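Local coordinates for PhnB-like domain-containing protein (Pseudomonas aeruginosa, PDB 1U69) that is of unknown function but, with its PhnB-like glyoxalase-superfamily fold, has been proposed as a potential drug-resistance protein, at residues F72-A77 and W114-Q119. Numbering follows the deposited sequence.
Sequences FRHSEA and WGISWQ
H74 and I116 set off from their backbones in the same sense: CG of H74 and CG1 of I116 each lie beside their own backbone N, with chi1 -70° for H74. The two side chains lie side by side, pointing the same way, and CG1 of I116 sits over the middle of the imidazole in a CH-pi contact, 3.4 Å from the ring centroid and only 9° off the normal. CD1 of I116 follows on toward NE2 of H74, 3.8 Å away. That nitrogen is hydrogen-bonded to the carbonyl of W12, which ties the ring to strand 7-13 and helps hold its rotation. At the ring edge, CD2 of H74 comes 3.5 Å from the carbonyl O of W114. Lower down, CB of H74 presses on the carbonyl O of G115 at 3.2 Å. Further along, CG of E76 rests 3.5 Å from OG of S117, while the carboxylate turns to a salt bridge with R111.

No direct hydrogen bond joins the two backbones. Three waters do the work instead: one links N of H74 to O of W114, another donates to the carbonyls of H74 and G115, and the third accepts from N of S117, at 2.9 Å, and donates to O of S75. The touching parts of the two segments run nearly the same way, 18° apart, in a water-bridged lead-in to the parallel pairing of strands 78-84 and 117-122, where S117 and Q119 bond directly to F80. Residues 72-77 belong to the loop entering strand 78-84, and they also pack against a second subunit, where H74 meets A77 of that subunit. Strand 78-84 opens the second of two four-stranded 1-4-3-2 sheets, the paired beta-alpha-beta-beta-beta modules of the glyoxalase superfamily.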
loop_
_atom_site.group_PDB
_atom_site.type_symbol
_atom_site.label_atom_id
_atom_site.label_comp_id
_atom_site.label_asym_id
_atom_site.label_seq_id
_atom_site.Cartn_x
_atom_site.Cartn_y
_atom_site.Cartn_z
ATOM N N PHE A 72 -2.111 11.719 -27.784
ATOM C CA PHE A 72 -3.167 11.067 -27.015
ATOM C C PHE A 72 -3.743 12.003 -25.963
ATOM O O PHE A 72 -3.044 12.886 -25.440
ATOM C CB PHE A 72 -2.638 9.773 -26.374
ATOM C CG PHE A 72 -2.088 8.790 -27.373
ATOM C CD1 PHE A 72 -2.944 8.068 -28.209
ATOM C CD2 PHE A 72 -0.725 8.606 -27.510
ATOM C CE1 PHE A 72 -2.441 7.164 -29.140
ATOM C CE2 PHE A 72 -0.213 7.699 -28.444
ATOM C CZ PHE A 72 -1.072 6.983 -29.257
ATOM N N ARG A 73 -5.015 11.777 -25.634
ATOM C CA ARG A 73 -5.758 12.579 -24.660
ATOM C C ARG A 73 -6.275 11.702 -23.528
ATOM O O ARG A 73 -6.628 10.542 -23.749
ATOM C CB ARG A 73 -6.948 13.259 -25.340
ATOM C CG ARG A 73 -6.494 14.254 -26.377
ATOM C CD ARG A 73 -7.585 15.083 -27.042
ATOM N NE ARG A 73 -7.370 16.534 -26.949
ATOM C CZ ARG A 73 -6.225 17.200 -27.192
ATOM N NH1 ARG A 73 -5.093 16.583 -27.561
ATOM N NH2 ARG A 73 -6.215 18.525 -27.054
ATOM N N HIS A 74 -6.318 12.272 -22.330
ATOM C CA HIS A 74 -6.833 11.564 -21.144
ATOM C C HIS A 74 -8.362 11.474 -21.150
ATOM O O HIS A 74 -9.055 12.262 -21.786
ATOM C CB HIS A 74 -6.357 12.246 -19.837
ATOM C CG HIS A 74 -4.892 12.082 -19.598
ATOM N ND1 HIS A 74 -4.330 10.877 -19.244
ATOM C CD2 HIS A 74 -3.860 12.947 -19.746
ATOM C CE1 HIS A 74 -3.017 11.010 -19.177
ATOM N NE2 HIS A 74 -2.706 12.251 -19.482
ATOM N N SER A 75 -8.877 10.492 -20.423
ATOM C CA SER A 75 -10.300 10.422 -20.108
ATOM C C SER A 75 -10.549 9.681 -18.813
ATOM O O SER A 75 -9.618 9.149 -18.214
ATOM C CB SER A 75 -11.079 9.753 -21.235
ATOM O OG SER A 75 -11.028 8.336 -21.141
ATOM N N GLU A 76 -11.817 9.622 -18.424
ATOM C CA GLU A 76 -12.234 9.037 -17.155
ATOM C C GLU A 76 -12.020 7.531 -17.098
ATOM O O GLU A 76 -12.262 6.927 -16.066
ATOM C CB GLU A 76 -13.714 9.306 -16.896
ATOM C CG GLU A 76 -13.989 10.739 -16.451
ATOM C CD GLU A 76 -14.253 11.696 -17.585
ATOM O OE1 GLU A 76 -13.957 11.391 -18.765
ATOM O OE2 GLU A 76 -14.750 12.824 -17.271
ATOM N N ALA A 77 -11.604 6.930 -18.207
ATOM C CA ALA A 77 -11.211 5.521 -18.206
ATOM C C ALA A 77 -10.148 5.250 -17.137
ATOM O O ALA A 77 -10.120 4.169 -16.540
ATOM C CB ALA A 77 -10.721 5.098 -19.589
ATOM N N TRP A 114 -4.025 19.142 -16.971
ATOM C CA TRP A 114 -3.489 18.318 -18.059
ATOM C C TRP A 114 -4.506 17.268 -18.489
ATOM O O TRP A 114 -4.229 16.430 -19.342
ATOM C CB TRP A 114 -2.139 17.711 -17.617
ATOM C CG TRP A 114 -1.239 18.818 -17.162
ATOM C CD1 TRP A 114 -0.495 19.640 -17.959
ATOM C CD2 TRP A 114 -1.092 19.320 -15.829
ATOM N NE1 TRP A 114 0.136 20.598 -17.199
ATOM C CE2 TRP A 114 -0.207 20.421 -15.887
ATOM C CE3 TRP A 114 -1.592 18.934 -14.583
ATOM C CZ2 TRP A 114 0.170 21.134 -14.758
ATOM C CZ3 TRP A 114 -1.222 19.641 -13.470
ATOM C CH2 TRP A 114 -0.351 20.738 -13.561
ATOM N N GLY A 115 -5.710 17.367 -17.925
ATOM C CA GLY A 115 -6.830 16.538 -18.313
ATOM C C GLY A 115 -6.962 15.226 -17.580
ATOM O O GLY A 115 -7.834 14.428 -17.940
ATOM N N ILE A 116 -6.135 14.998 -16.560
ATOM C CA ILE A 116 -6.162 13.728 -15.823
ATOM C C ILE A 116 -7.273 13.778 -14.791
ATOM O O ILE A 116 -7.465 14.795 -14.126
ATOM C CB ILE A 116 -4.795 13.474 -15.179
ATOM C CG1 ILE A 116 -3.780 13.186 -16.292
ATOM C CG2 ILE A 116 -4.867 12.345 -14.161
ATOM C CD1 ILE A 116 -2.389 13.463 -15.919
ATOM N N SER A 117 -8.007 12.685 -14.662
ATOM C CA SER A 117 -9.120 12.601 -13.728
ATOM C C SER A 117 -8.661 12.221 -12.319
ATOM O O SER A 117 -7.888 11.282 -12.132
ATOM C CB SER A 117 -10.152 11.570 -14.199
ATOM O OG SER A 117 -10.932 12.054 -15.299
ATOM N N TRP A 118 -9.146 12.965 -11.336
ATOM C CA TRP A 118 -8.945 12.671 -9.925
ATOM C C TRP A 118 -10.307 12.511 -9.276
ATOM O O TRP A 118 -11.249 13.182 -9.675
ATOM C CB TRP A 118 -8.205 13.831 -9.241
ATOM C CG TRP A 118 -6.828 14.031 -9.747
ATOM C CD1 TRP A 118 -6.465 14.676 -10.890
ATOM C CD2 TRP A 118 -5.617 13.562 -9.151
ATOM N NE1 TRP A 118 -5.099 14.645 -11.039
ATOM C CE2 TRP A 118 -4.554 13.966 -9.984
ATOM C CE3 TRP A 118 -5.319 12.843 -7.986
ATOM C CZ2 TRP A 118 -3.222 13.683 -9.697
ATOM C CZ3 TRP A 118 -3.989 12.553 -7.707
ATOM C CH2 TRP A 118 -2.962 12.966 -8.564
ATOM N N GLN A 119 -10.403 11.616 -8.296
ATOM C CA GLN A 119 -11.561 11.516 -7.417
ATOM C C GLN A 119 -11.092 11.863 -6.006
ATOM O O GLN A 119 -10.145 11.271 -5.505
ATOM C CB GLN A 119 -12.136 10.105 -7.410
ATOM C CG GLN A 119 -12.689 9.625 -8.739
ATOM C CD GLN A 119 -13.113 8.180 -8.634
ATOM O OE1 GLN A 119 -13.973 7.860 -7.810
ATOM N NE2 GLN A 119 -12.504 7.297 -9.433
HETATM O O HOH W 1 -5.487 15.135 -21.892
HETATM O O HOH W 2 -9.114 15.155 -20.639
HETATM O O HOH W 3 -7.738 10.529 -16.639
#